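Local coordinates for protein-glutaminase (Chryseobacterium proteolyticum, PDB 2ZK9), which probably catalyses the hydrolytic deamidation of glutamine side chains within proteins, releasing ammonia and leaving glutamate, at residues N16-E21 with H47-I52; F35-D40 with S167-C172; C60-V65 with Y82-L87. One frame throughout, in Å; residues are numbered along the deposited sequence.

Contact 1 of 3, residues N16-E21 with H47-I52. Unlike the reference sequence in segment 16-21: Glu21 (reference Gln).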
ATOM      1  N   ASN A  16       9.596  -8.811   4.304  1.00 11.77           N
ATOM      2  CA  ASN A  16      10.850  -8.219   4.735  1.00 13.39           C
ATOM      3  C   ASN A  16      11.508  -7.389   3.651  1.00 12.56           C
ATOM      4  O   ASN A  16      12.079  -6.307   3.917  1.00 13.41           O
ATOM      5  CB  ASN A  16      11.781  -9.346   5.251  1.00 15.87           C
ATOM      6  CG  ASN A  16      11.311  -9.939   6.547  1.00 23.42           C
ATOM      7  OD1 ASN A  16      10.573  -9.358   7.344  1.00 34.89           O
ATOM      8  ND2 ASN A  16      11.778 -11.192   6.718  1.00 30.94           N
ATOM      9  N   GLN A  17      11.470  -7.879   2.414  1.00 12.04           N
ATOM     10  CA  GLN A  17      12.030  -7.120   1.299  0.51 11.88           C
ATOM     11  C   GLN A  17      11.347  -5.770   1.162  1.00 11.30           C
ATOM     12  O   GLN A  17      12.011  -4.748   0.914  1.00 13.56           O
ATOM     13  CB  GLN A  17      11.921  -7.882  -0.017  0.51 13.42           C
ATOM     14  CG  GLN A  17      12.741  -9.184  -0.013  0.51 13.26           C
ATOM     15  CD  GLN A  17      12.491  -9.872  -1.304  0.51 15.51           C
ATOM     16  OE1 GLN A  17      12.632  -9.203  -2.331  0.51 24.52           O
ATOM     17  NE2 GLN A  17      12.089 -11.137  -1.265  0.51 21.56           N
ATOM     18  N   ILE A  18      10.044  -5.758   1.296  1.00 10.19           N
ATOM     19  CA  ILE A  18       9.278  -4.479   1.242  1.00 10.06           C
ATOM     20  C   ILE A  18       9.658  -3.602   2.394  1.00 10.17           C
ATOM     21  O   ILE A  18       9.937  -2.407   2.201  1.00 10.56           O
ATOM     22  CB  ILE A  18       7.770  -4.827   1.212  1.00  9.78           C
ATOM     23  CG1 ILE A  18       7.373  -5.395  -0.169  1.00 10.40           C
ATOM     24  CG2 ILE A  18       6.978  -3.576   1.519  1.00 10.67           C
ATOM     25  CD1 ILE A  18       6.029  -6.046  -0.184  1.00 11.13           C
ATOM     26  N   LYS A  19       9.696  -4.145   3.612  1.00 11.02           N
ATOM     27  CA  LYS A  19       9.993  -3.326   4.784  1.00 12.47           C
ATOM     28  C   LYS A  19      11.381  -2.735   4.681  1.00 11.64           C
ATOM     29  O   LYS A  19      11.628  -1.607   5.101  1.00 11.63           O
ATOM     30  CB  LYS A  19       9.767  -4.117   6.077  1.00 15.64           C
ATOM     31  CG  LYS A  19       9.684  -3.130   7.274  1.00 19.87           C
ATOM     32  CD  LYS A  19       9.235  -3.761   8.566  1.00 25.25           C
ATOM     33  CE  LYS A  19       9.153  -2.848   9.725  1.00 26.98           C
ATOM     34  NZ  LYS A  19       8.937  -3.545  10.992  1.00 28.36           N
ATOM     35  N   ASN A  20      12.305  -3.480   4.104  1.00 11.28           N
ATOM     36  CA  ASN A  20      13.680  -3.014   3.927  1.00 12.76           C
ATOM     37  C   ASN A  20      13.790  -1.805   3.017  1.00 10.73           C
ATOM     38  O   ASN A  20      14.834  -1.129   3.043  1.00 11.94           O
ATOM     39  CB  ASN A  20      14.576  -4.145   3.408  1.00 17.52           C
ATOM     40  CG  ASN A  20      14.936  -5.138   4.469  1.00 23.96           C
ATOM     41  OD1 ASN A  20      14.716  -4.934   5.654  1.00 28.24           O
ATOM     42  ND2 ASN A  20      15.544  -6.217   3.925  1.00 36.98           N
ATOM     43  N   GLU A  21      12.785  -1.502   2.204  1.00 10.54           N
ATOM     44  CA  GLU A  21      12.784  -0.345   1.340  1.00  9.64           C
ATOM     45  C   GLU A  21      12.096   0.867   1.952  1.00  9.40           C
ATOM     46  O   GLU A  21      11.906   1.865   1.290  1.00 10.25           O
ATOM     47  CB  GLU A  21      12.141  -0.686  -0.032  1.00 10.48           C
ATOM     48  CG  GLU A  21      12.940  -1.739  -0.783  1.00 11.19           C
ATOM     49  CD  GLU A  21      14.376  -1.325  -0.997  1.00 10.28           C
ATOM     50  OE1 GLU A  21      15.304  -2.220  -0.837  1.00 15.41           O
ATOM     51  OE2 GLU A  21      14.624  -0.148  -1.309  1.00 11.03           O
ATOM     52  N   HIS A  47       2.067   0.500  -5.637  1.00  7.17           N
ATOM     53  CA  HIS A  47       2.641   0.070  -6.895  1.00  7.35           C
ATOM     54  C   HIS A  47       4.128  -0.274  -6.748  1.00  7.50           C
ATOM     55  O   HIS A  47       4.628  -1.155  -7.440  1.00  8.13           O
ATOM     56  CB  HIS A  47       2.410   1.156  -7.957  1.00  7.71           C
ATOM     57  CG  HIS A  47       2.018   0.608  -9.290  1.00  7.67           C
ATOM     58  ND1 HIS A  47       1.051  -0.282  -9.415  1.00  8.92           N
ATOM     59  CD2 HIS A  47       2.413   0.890 -10.568  1.00  8.55           C
ATOM     60  CE1 HIS A  47       0.797  -0.562 -10.673  1.00  9.08           C
ATOM     61  NE2 HIS A  47       1.648   0.139 -11.395  1.00  9.35           N
ATOM     62  N   LYS A  48       4.812   0.411  -5.845  1.00  7.65           N
ATOM     63  CA  LYS A  48       6.212   0.101  -5.562  1.00  7.92           C
ATOM     64  C   LYS A  48       6.346  -1.229  -4.835  1.00  8.01           C
ATOM     65  O   LYS A  48       7.246  -2.021  -5.127  1.00  8.76           O
ATOM     66  CB  LYS A  48       6.869   1.222  -4.785  1.00  7.95           C
ATOM     67  CG  LYS A  48       8.378   1.178  -4.742  1.00  8.38           C
ATOM     68  CD  LYS A  48       9.038   1.476  -6.080  1.00  8.31           C
ATOM     69  CE  LYS A  48      10.531   1.592  -5.961  1.00  9.26           C
ATOM     70  NZ  LYS A  48      11.195   1.753  -7.258  1.00 10.23           N
ATOM     71  N   MET A  49       5.433  -1.509  -3.899  1.00  7.57           N
ATOM     72  CA  MET A  49       5.417  -2.841  -3.284  1.00  7.97           C
ATOM     73  C   MET A  49       5.212  -3.923  -4.317  1.00  8.12           C
ATOM     74  O   MET A  49       5.848  -4.972  -4.276  1.00  8.87           O
ATOM     75  CB  MET A  49       4.320  -2.936  -2.218  1.00  7.82           C
ATOM     76  CG  MET A  49       4.601  -2.072  -0.993  1.00  8.27           C
ATOM     77  SD  MET A  49       3.506  -2.470   0.406  1.00  8.58           S
ATOM     78  CE  MET A  49       1.987  -1.658  -0.068  1.00  9.01           C
ATOM     79  N   ARG A  50       4.311  -3.684  -5.263  1.00  8.43           N
ATOM     80  CA  ARG A  50       4.069  -4.634  -6.355  1.00  8.79           C
ATOM     81  C   ARG A  50       5.321  -4.829  -7.190  1.00  8.99           C
ATOM     82  O   ARG A  50       5.613  -5.952  -7.568  1.00 10.31           O
ATOM     83  CB  ARG A  50       2.902  -4.187  -7.203  1.00  8.22           C
ATOM     84  CG  ARG A  50       2.734  -5.060  -8.445  1.00  8.86           C
ATOM     85  CD  ARG A  50       1.480  -4.668  -9.167  1.00  9.15           C
ATOM     86  NE  ARG A  50       1.298  -5.481 -10.409  1.00  9.00           N
ATOM     87  CZ  ARG A  50       1.640  -5.099 -11.600  1.00  9.42           C
ATOM     88  NH1 ARG A  50       2.153  -3.879 -11.872  1.00  9.75           N
ATOM     89  NH2 ARG A  50       1.414  -5.945 -12.629  1.00 10.40           N
ATOM     90  N   GLN A  51       6.105  -3.771  -7.442  1.00  9.62           N
ATOM     91  CA  GLN A  51       7.336  -3.908  -8.192  1.00 10.32           C
ATOM     92  C   GLN A  51       8.279  -4.871  -7.461  1.00 10.45           C
ATOM     93  O   GLN A  51       8.981  -5.668  -8.108  1.00 10.97           O
ATOM     94  CB  GLN A  51       7.993  -2.558  -8.442  1.00 10.87           C
ATOM     95  CG  GLN A  51       9.289  -2.622  -9.227  1.00 13.65           C
ATOM     96  CD  GLN A  51      10.027  -1.303  -9.308  1.00 13.19           C
ATOM     97  OE1 GLN A  51      10.300  -0.709  -8.285  1.00 11.91           O
ATOM     98  NE2 GLN A  51      10.265  -0.846 -10.560  1.00 18.23           N
ATOM     99  N   ILE A  52       8.361  -4.797  -6.144  1.00 10.34           N
ATOM    100  CA  ILE A  52       9.209  -5.707  -5.391  1.00 10.75           C
ATOM    101  C   ILE A  52       8.723  -7.161  -5.563  1.00  9.99           C
ATOM    102  O   ILE A  52       9.515  -8.067  -5.795  1.00 11.68           O
ATOM    103  CB  ILE A  52       9.302  -5.301  -3.916  1.00 11.89           C
ATOM    104  CG1 ILE A  52      10.015  -3.935  -3.832  1.00 14.16           C
ATOM    105  CG2 ILE A  52       9.965  -6.380  -3.106  1.00 13.69           C
ATOM    106  CD1 ILE A  52       9.938  -3.261  -2.509  1.00 17.45           C
TER
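Lys48 NZ is the best-held polar atom, gripped by two acceptors: Gln51 OE1, approached at 2.8 Å in the amide plane on a lone pair, and Asn160 OD1 of helix 157-165. That grip belongs to the flank of helix 42-55; the contact proper is a buried helix-helix packing between this helix and the C-terminal end of helix 8-19. The nearest CA atoms are those of Ile18 and Met49, 6.2 Å apart. Ile52 contributes the largest share of the buried surface, dividing its two branches. Its CG2, anti to the backbone N, lies 4.0 Å from Gln17 CB and touches Ile18 CG1. The other branch extends through chi2 (168°) to bring CD1 within 3.8 Å of Glu21 CG and close to Ile18 CA. The polar ends of the neighbours are satisfied to the side: Glu21 OE2 by Ser29 N, and Gln17 OE1 by Asn56 ND2, which also bonds Ile52 O and so ties the two helices. Strand 82-91, through Ile86, packs on Ile18 and Met49. These two side chains cross at about a right angle, with Ile18 CG2 3.8 Å from Met49 CG and equally near its SD.

Contact 2 of 3, residues F35-D40 with S167-C172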
ATOM      1  N   PHE A  35       6.314   4.955   3.677  1.00  8.17           N
ATOM      2  CA  PHE A  35       5.310   4.405   4.597  1.00  8.39           C
ATOM      3  C   PHE A  35       5.097   5.321   5.816  1.00  8.24           C
ATOM      4  O   PHE A  35       3.981   5.399   6.330  1.00  9.74           O
ATOM      5  CB  PHE A  35       5.723   3.045   5.097  1.00  8.53           C
ATOM      6  CG  PHE A  35       5.793   1.977   4.033  1.00  8.26           C
ATOM      7  CD1 PHE A  35       4.680   1.639   3.266  1.00  8.59           C
ATOM      8  CD2 PHE A  35       6.958   1.266   3.840  1.00  8.88           C
ATOM      9  CE1 PHE A  35       4.744   0.608   2.344  1.00  9.12           C
ATOM     10  CE2 PHE A  35       7.015   0.228   2.923  1.00  9.42           C
ATOM     11  CZ  PHE A  35       5.920  -0.084   2.166  1.00  9.61           C
ATOM     12  N   ARG A  36       6.149   6.000   6.255  1.00  8.69           N
ATOM     13  CA  ARG A  36       6.052   6.890   7.413  1.00  8.98           C
ATOM     14  C   ARG A  36       5.271   8.162   7.148  1.00  8.85           C
ATOM     15  O   ARG A  36       5.076   8.916   8.113  1.00  9.77           O
ATOM     16  CB  ARG A  36       7.467   7.248   7.875  1.00  9.73           C
ATOM     17  CG  ARG A  36       8.297   8.027   6.876  1.00  9.92           C
ATOM     18  CD  ARG A  36       9.685   8.280   7.345  1.00 10.76           C
ATOM     19  NE  ARG A  36      10.427   9.074   6.383  1.00 11.13           N
ATOM     20  CZ  ARG A  36      11.655   9.508   6.524  1.00 13.10           C
ATOM     21  NH1 ARG A  36      12.318   9.193   7.629  1.00 14.25           N
ATOM     22  NH2 ARG A  36      12.220  10.204   5.565  1.00 15.21           N
ATOM     23  N   TYR A  37       4.876   8.421   5.915  1.00  8.65           N
ATOM     24  CA  TYR A  37       4.106   9.590   5.532  1.00  8.41           C
ATOM     25  C   TYR A  37       2.769   9.154   4.986  1.00  8.09           C
ATOM     26  O   TYR A  37       2.582   9.019   3.787  1.00  9.37           O
ATOM     27  CB  TYR A  37       4.869  10.405   4.480  1.00  9.09           C
ATOM     28  CG  TYR A  37       4.177  11.706   4.119  1.00  8.69           C
ATOM     29  CD1 TYR A  37       3.900  12.659   5.056  1.00  9.38           C
ATOM     30  CD2 TYR A  37       3.833  11.956   2.787  1.00  9.46           C
ATOM     31  CE1 TYR A  37       3.274  13.859   4.689  1.00  9.91           C
ATOM     32  CE2 TYR A  37       3.219  13.138   2.453  1.00 10.05           C
ATOM     33  CZ  TYR A  37       2.929  14.094   3.366  1.00 10.18           C
ATOM     34  OH  TYR A  37       2.337  15.271   2.958  1.00 12.18           O
ATOM     35  N   PRO A  38       1.790   8.924   5.874  1.00  9.14           N
ATOM     36  CA  PRO A  38       0.504   8.396   5.429  1.00  9.98           C
ATOM     37  C   PRO A  38      -0.455   9.412   4.868  1.00  9.74           C
ATOM     38  O   PRO A  38      -1.566   9.018   4.480  1.00 10.90           O
ATOM     39  CB  PRO A  38      -0.068   7.711   6.682  1.00 12.24           C
ATOM     40  CG  PRO A  38       0.483   8.580   7.760  1.00 12.85           C
ATOM     41  CD  PRO A  38       1.925   8.859   7.341  1.00 10.45           C
ATOM     42  N   VAL A  39      -0.107  10.681   4.804  1.00  9.82           N
ATOM     43  CA  VAL A  39      -1.027  11.694   4.325  1.00  9.50           C
ATOM     44  C   VAL A  39      -1.520  11.388   2.915  1.00 10.20           C
ATOM     45  O   VAL A  39      -2.703  11.583   2.641  1.00 12.29           O
ATOM     46  CB  VAL A  39      -0.356  13.077   4.384  1.00  9.61           C
ATOM     47  CG1 VAL A  39      -1.214  14.166   3.746  1.00 11.24           C
ATOM     48  CG2 VAL A  39      -0.016  13.489   5.817  1.00 10.35           C
ATOM     49  N   ASP A  40      -0.623  10.963   2.023  0.68  9.26           N
ATOM     50  CA  ASP A  40      -1.016  10.728   0.659  0.68  9.22           C
ATOM     51  C   ASP A  40       0.052   9.832   0.042  0.68  8.50           C
ATOM     52  O   ASP A  40       0.997   9.452   0.694  0.68  8.65           O
ATOM     53  CB  ASP A  40      -1.207  12.043  -0.079  0.68 10.83           C
ATOM     54  CG  ASP A  40      -2.243  12.082  -1.174  0.68 12.51           C
ATOM     55  OD1 ASP A  40      -2.858  13.144  -1.363  0.68 16.30           O
ATOM     56  OD2 ASP A  40      -2.425  11.061  -1.893  0.68 14.33           O
ATOM     57  N   SER A 167       9.860  11.913  -0.177  1.00  9.98           N
ATOM     58  CA  SER A 167      10.947  11.206   0.462  0.59 10.24           C
ATOM     59  C   SER A 167      11.286  11.725   1.837  1.00 11.69           C
ATOM     60  O   SER A 167      11.594  10.905   2.711  1.00 13.00           O
ATOM     61  CB  SER A 167      12.172  11.257  -0.426  0.59 11.14           C
ATOM     62  OG  SER A 167      12.620  12.563  -0.754  0.59 12.65           O
ATOM     63  N   LEU A 168      11.320  13.047   2.018  0.78 11.18           N
ATOM     64  CA  LEU A 168      11.742  13.612   3.310  0.78 12.15           C
ATOM     65  C   LEU A 168      10.613  13.776   4.316  0.78 12.52           C
ATOM     66  O   LEU A 168      10.868  14.235   5.448  0.78 14.66           O
ATOM     67  CB  LEU A 168      12.423  14.980   3.015  0.78 13.84           C
ATOM     68  CG  LEU A 168      13.512  14.908   1.964  0.78 15.28           C
ATOM     69  CD1 LEU A 168      14.031  16.337   1.752  0.78 19.70           C
ATOM     70  CD2 LEU A 168      14.564  13.907   2.430  0.78 18.72           C
ATOM     71  N   LEU A 169       9.395  13.478   3.920  1.00 11.04           N
ATOM     72  CA  LEU A 169       8.209  13.778   4.706  1.00 10.56           C
ATOM     73  C   LEU A 169       7.886  12.615   5.634  1.00 10.29           C
ATOM     74  O   LEU A 169       8.114  11.461   5.322  1.00 10.89           O
ATOM     75  CB  LEU A 169       7.034  14.093   3.797  1.00 11.10           C
ATOM     76  CG  LEU A 169       7.275  15.173   2.715  1.00 11.49           C
ATOM     77  CD1 LEU A 169       6.048  15.378   1.883  1.00 12.81           C
ATOM     78  CD2 LEU A 169       7.820  16.475   3.308  1.00 13.66           C
ATOM     79  N   SER A 170       7.317  12.950   6.770  1.00 10.98           N
ATOM     80  CA  SER A 170       6.955  11.970   7.783  0.55 10.68           C
ATOM     81  C   SER A 170       5.816  12.485   8.614  1.00 10.46           C
ATOM     82  O   SER A 170       5.693  13.660   8.856  1.00 14.01           O
ATOM     83  CB  SER A 170       8.160  11.684   8.668  0.55 11.82           C
ATOM     84  OG  SER A 170       7.930  10.577   9.511  0.55 15.02           O
ATOM     85  N   GLY A 171       5.003  11.561   9.148  1.00 10.45           N
ATOM     86  CA  GLY A 171       3.900  11.920   9.995  1.00 10.91           C
ATOM     87  C   GLY A 171       2.688  12.428   9.223  1.00  9.73           C
ATOM     88  O   GLY A 171       2.466  12.046   8.076  1.00 11.51           O
ATOM     89  N   CYS A 172       1.908  13.280   9.881  1.00 10.27           N
ATOM     90  CA  CYS A 172       0.620  13.687   9.377  1.00 11.50           C
ATOM     91  C   CYS A 172       0.606  15.119   8.885  1.00 11.88           C
ATOM     92  O   CYS A 172      -0.467  15.651   8.631  1.00 14.06           O
ATOM     93  CB  CYS A 172      -0.482  13.449  10.416  1.00 12.54           C
ATOM     94  SG  CYS A 172      -0.488  11.730  11.041  1.00 14.12           S
TER
HETATM   95  O   HOH W   1       9.178   9.453   3.830  1.00 11.79           O
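Two irregular loops meet here near the surface: residues 35-40, leading into helix 42-55, and residues 167-172, following helix 157-165 and pinned by the Cys172-Cys76 disulfide. Gly171 N donates to Arg36 O at 2.8 Å, 160° at the hydrogen and in the carbonyl plane, a main-chain bond that fixes the loops where Tyr37 passes Ser170. The Arg36 side chain, with CG in the crowded position between backbone N and carbonyl carbon (chi1 64°), then runs extended alongside the other loop. Its NH2 reaches Ser167 O at 3.0 Å, the oxygen lying within the guanidinium plane at its edge. NE donates to a water in the same plane, and that water lies 2.7 Å from Leu169 O. Beside this polar edge, Leu169 and Tyr37 point the same way, and Leu169 CB sits over the ring centre, 3.7 Å from the centroid and 12° off the normal, in a CH-pi contact. Tyr37 OH bonds Pro174 O, and Phe166 meets the ring edge-to-face. Farther along, Val39 CG2 packs 3.5 Å from Cys172 C. Gly171 O is buried without a polar partner, facing carbons such as Pro38 CD at 3.3 Å. Across these two segments the cationic guanidinium is thus met by main-chain carbonyl dipoles and water, with no carboxylate opposite it, so the attachment rests on directional hydrogen bonds to neutral acceptors, not on a salt bridge between the segments.

Contact 3 of 3, residues C60-V65 with Y82-L87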
ATOM      1  N   CYS A  60       0.313  -9.630  -7.640  1.00  9.25           N
ATOM      2  CA  CYS A  60      -0.653  -9.530  -6.582  1.00  9.14           C
ATOM      3  C   CYS A  60      -1.872  -8.787  -7.105  1.00  8.98           C
ATOM      4  O   CYS A  60      -1.897  -8.318  -8.234  1.00 10.70           O
ATOM      5  CB  CYS A  60      -0.044  -8.812  -5.388  1.00 10.84           C
ATOM      6  SG  CYS A  60       0.544  -7.144  -5.744  1.00 12.18           S
ATOM      7  N   GLU A  61      -2.878  -8.714  -6.222  1.00  8.71           N
ATOM      8  CA  GLU A  61      -4.002  -7.806  -6.440  1.00  8.43           C
ATOM      9  C   GLU A  61      -3.765  -6.509  -5.730  1.00  8.00           C
ATOM     10  O   GLU A  61      -2.860  -6.388  -4.855  1.00  9.09           O
ATOM     11  CB  GLU A  61      -5.295  -8.479  -5.920  1.00  8.85           C
ATOM     12  CG  GLU A  61      -5.754  -9.629  -6.828  1.00 10.11           C
ATOM     13  CD  GLU A  61      -6.865 -10.390  -6.166  1.00 11.03           C
ATOM     14  OE1 GLU A  61      -6.599 -11.177  -5.229  1.00 11.64           O
ATOM     15  OE2 GLU A  61      -8.078 -10.145  -6.518  1.00 14.17           O
ATOM     16  N   LYS A  62      -4.580  -5.517  -5.990  1.00  8.35           N
ATOM     17  CA  LYS A  62      -4.780  -4.347  -5.136  1.00  7.92           C
ATOM     18  C   LYS A  62      -6.113  -4.532  -4.427  1.00  7.99           C
ATOM     19  O   LYS A  62      -7.057  -5.049  -5.027  1.00  9.03           O
ATOM     20  CB  LYS A  62      -4.802  -3.043  -5.898  1.00  8.41           C
ATOM     21  CG  LYS A  62      -3.589  -2.695  -6.718  1.00  8.52           C
ATOM     22  CD  LYS A  62      -2.351  -2.389  -5.882  1.00  8.30           C
ATOM     23  CE  LYS A  62      -1.103  -2.209  -6.703  1.00  8.11           C
ATOM     24  NZ  LYS A  62      -1.289  -1.111  -7.670  1.00  8.70           N
ATOM     25  N   GLN A  63      -6.214  -4.027  -3.203  1.00  8.25           N
ATOM     26  CA  GLN A  63      -7.529  -3.759  -2.644  1.00  7.91           C
ATOM     27  C   GLN A  63      -7.630  -2.248  -2.421  1.00  7.62           C
ATOM     28  O   GLN A  63      -6.749  -1.645  -1.809  1.00  8.31           O
ATOM     29  CB  GLN A  63      -7.799  -4.499  -1.335  1.00  8.67           C
ATOM     30  CG  GLN A  63      -9.236  -4.327  -0.858  1.00  8.69           C
ATOM     31  CD  GLN A  63      -9.643  -5.242   0.263  1.00  9.91           C
ATOM     32  OE1 GLN A  63      -9.822  -4.818   1.409  1.00 10.64           O
ATOM     33  NE2 GLN A  63      -9.742  -6.543  -0.023  1.00 10.92           N
ATOM     34  N   PHE A  64      -8.712  -1.674  -2.942  1.00  8.30           N
ATOM     35  CA  PHE A  64      -9.088  -0.300  -2.736  1.00  8.20           C
ATOM     36  C   PHE A  64     -10.225  -0.241  -1.749  1.00  9.14           C
ATOM     37  O   PHE A  64     -11.190  -0.991  -1.897  1.00 10.34           O
ATOM     38  CB  PHE A  64      -9.523   0.366  -4.036  1.00  8.76           C
ATOM     39  CG  PHE A  64      -8.411   0.527  -5.041  1.00  8.88           C
ATOM     40  CD1 PHE A  64      -7.677   1.702  -5.125  1.00  9.16           C
ATOM     41  CD2 PHE A  64      -8.068  -0.488  -5.927  1.00  9.19           C
ATOM     42  CE1 PHE A  64      -6.629   1.862  -5.998  1.00  9.38           C
ATOM     43  CE2 PHE A  64      -7.014  -0.356  -6.814  1.00  9.06           C
ATOM     44  CZ  PHE A  64      -6.285   0.839  -6.864  1.00  9.56           C
ATOM     45  N   VAL A  65     -10.152   0.660  -0.770  1.00  9.04           N
ATOM     46  CA  VAL A  65     -11.250   0.876   0.161  1.00  9.21           C
ATOM     47  C   VAL A  65     -11.608   2.348   0.103  1.00  8.90           C
ATOM     48  O   VAL A  65     -10.717   3.188  -0.040  1.00  9.69           O
ATOM     49  CB  VAL A  65     -10.854   0.385   1.589  1.00  9.99           C
ATOM     50  CG1 VAL A  65      -9.633   1.055   2.158  1.00 10.83           C
ATOM     51  CG2 VAL A  65     -12.028   0.553   2.545  1.00 11.29           C
ATOM     52  N   TYR A  82     -10.001   7.444   0.191  1.00  9.57           N
ATOM     53  CA  TYR A  82      -9.753   6.088  -0.233  1.00  8.96           C
ATOM     54  C   TYR A  82      -8.361   5.697   0.298  1.00  9.11           C
ATOM     55  O   TYR A  82      -7.554   6.541   0.617  1.00  9.72           O
ATOM     56  CB  TYR A  82      -9.843   5.840  -1.741  1.00 10.14           C
ATOM     57  CG  TYR A  82      -8.610   6.220  -2.493  1.00 11.79           C
ATOM     58  CD1 TYR A  82      -8.346   7.544  -2.845  1.00 14.10           C
ATOM     59  CD2 TYR A  82      -7.656   5.275  -2.867  1.00 13.23           C
ATOM     60  CE1 TYR A  82      -7.175   7.836  -3.536  1.00 17.70           C
ATOM     61  CE2 TYR A  82      -6.539   5.563  -3.538  1.00 16.00           C
ATOM     62  CZ  TYR A  82      -6.273   6.850  -3.869  1.00 19.70           C
ATOM     63  OH  TYR A  82      -5.138   7.113  -4.584  1.00 24.04           O
ATOM     64  N   HIS A  83      -8.125   4.381   0.304  1.00  8.70           N
ATOM     65  CA  HIS A  83      -6.808   3.865   0.559  1.00  8.45           C
ATOM     66  C   HIS A  83      -6.621   2.612  -0.303  1.00  8.03           C
ATOM     67  O   HIS A  83      -7.592   2.002  -0.770  1.00  9.21           O
ATOM     68  CB  HIS A  83      -6.630   3.572   2.071  1.00  9.04           C
ATOM     69  CG  HIS A  83      -5.209   3.185   2.448  1.00  8.48           C
ATOM     70  ND1 HIS A  83      -4.126   3.822   1.914  1.00 10.66           N
ATOM     71  CD2 HIS A  83      -4.776   2.234   3.277  1.00  8.77           C
ATOM     72  CE1 HIS A  83      -3.057   3.263   2.430  1.00 10.87           C
ATOM     73  NE2 HIS A  83      -3.406   2.279   3.297  1.00  9.49           N
ATOM     74  N   VAL A  84      -5.382   2.216  -0.523  1.00  8.04           N
ATOM     75  CA  VAL A  84      -5.044   1.075  -1.328  1.00  7.54           C
ATOM     76  C   VAL A  84      -3.799   0.417  -0.734  1.00  7.37           C
ATOM     77  O   VAL A  84      -2.910   1.104  -0.231  1.00  8.29           O
ATOM     78  CB  VAL A  84      -4.845   1.460  -2.822  1.00  7.95           C
ATOM     79  CG1 VAL A  84      -3.781   2.510  -3.021  1.00  9.86           C
ATOM     80  CG2 VAL A  84      -4.568   0.241  -3.672  1.00  9.19           C
ATOM     81  N   ALA A  85      -3.728  -0.897  -0.863  1.00  7.51           N
ATOM     82  CA  ALA A  85      -2.552  -1.668  -0.563  1.00  7.39           C
ATOM     83  C   ALA A  85      -2.564  -2.926  -1.436  1.00  7.62           C
ATOM     84  O   ALA A  85      -3.471  -3.158  -2.208  1.00  8.42           O
ATOM     85  CB  ALA A  85      -2.461  -1.986   0.929  1.00  8.88           C
ATOM     86  N   ILE A  86      -1.479  -3.716  -1.325  1.00  7.53           N
ATOM     87  CA  ILE A  86      -1.401  -4.955  -2.096  1.00  7.55           C
ATOM     88  C   ILE A  86      -2.034  -6.086  -1.320  1.00  7.71           C
ATOM     89  O   ILE A  86      -1.886  -6.200  -0.101  1.00  8.77           O
ATOM     90  CB  ILE A  86       0.054  -5.275  -2.528  1.00  7.53           C
ATOM     91  CG1 ILE A  86       1.028  -5.505  -1.378  1.00  8.63           C
ATOM     92  CG2 ILE A  86       0.531  -4.226  -3.514  1.00  8.82           C
ATOM     93  CD1 ILE A  86       2.306  -6.168  -1.807  1.00  8.80           C
ATOM     94  N   LEU A  87      -2.749  -6.937  -2.057  1.00  7.95           N
ATOM     95  CA  LEU A  87      -3.467  -8.088  -1.559  1.00  8.52           C
ATOM     96  C   LEU A  87      -2.809  -9.325  -2.184  1.00  8.58           C
ATOM     97  O   LEU A  87      -2.953  -9.555  -3.390  1.00  9.18           O
ATOM     98  CB  LEU A  87      -4.954  -7.996  -1.902  1.00  9.22           C
ATOM     99  CG  LEU A  87      -5.813  -9.136  -1.402  1.00  9.84           C
ATOM    100  CD1 LEU A  87      -5.927  -9.122   0.114  1.00 11.30           C
ATOM    101  CD2 LEU A  87      -7.166  -9.109  -2.062  1.00 11.68           C
TER
HETATM  102  O   HOH W   2      -4.053 -11.829  -4.632  1.00 10.07           O
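Phe64 and Val84 form the apolar centre of this antiparallel strand pair in the central sheet. They are a non-hydrogen-bonded pair whose side chains lie side by side, and Val84 CG2, anti to its backbone N, sits over one ring face in a CH-pi contact, 3.6 Å from the Phe64 centroid and 16° off the normal. Tyr82 CD2 comes to the edge of the same ring. At the other end, Cys60 SG packs 3.7 Å from Ile86 CG2. The opposite sheet face carries Glu61, Gln63 and Val65 beside Leu87, Ala85 and His83, covered partly by Trp117 of helix 114-120. Six backbone bonds join these three hydrogen-bonded pairs. Leu87 N to Glu61 O is almost straight (178°, 2.9 Å) yet comes in well above the carbonyl plane, whereas the other five lie in plane; Ala85 N to Gln63 O is the longest at 3.3 Å. Outward, Glu61 OE1 takes a water at 2.7 Å that also donates to Leu87 O, and Lys99 adds a salt bridge. Gln63 is held by Asn136, Asp114 and Arg118. Tyr82 OH bonds a glycerol, probably from the crystallisation liquor. His83 packs on Cys42 and, through NE2, bonds Asp103 OD2, consistent with the Cys-His-Asp triad of clan CA enzymes; the carboxylate would probably orient the imidazole and favour its protonated form beside the cysteine.

Contacts 1 and 3 share one hydrophobic core: Met49 CB lies 3.8 Å from Ile86 CD1, seating helix 42-55 on the sheet. A probable hydrogen bond joins His47 ND1 to Lys62 NZ at 3.0 Å, the ammonium also held by Val141 O and Gly139 O. Contact 2 reaches the same core through Phe35, whose CZ is 3.7 Å from Ile18 CG2 and nearly as close to Met49 SD. Contact 3 is nested within the chain loop that contact 2 closes, yet their nearest atoms are about 5 Å apart. The bound sodium ion is about 5 Å from the side chain of His83, in the probable active site, about 8 Å from that of Val39 and about 11 Å from that of Met49.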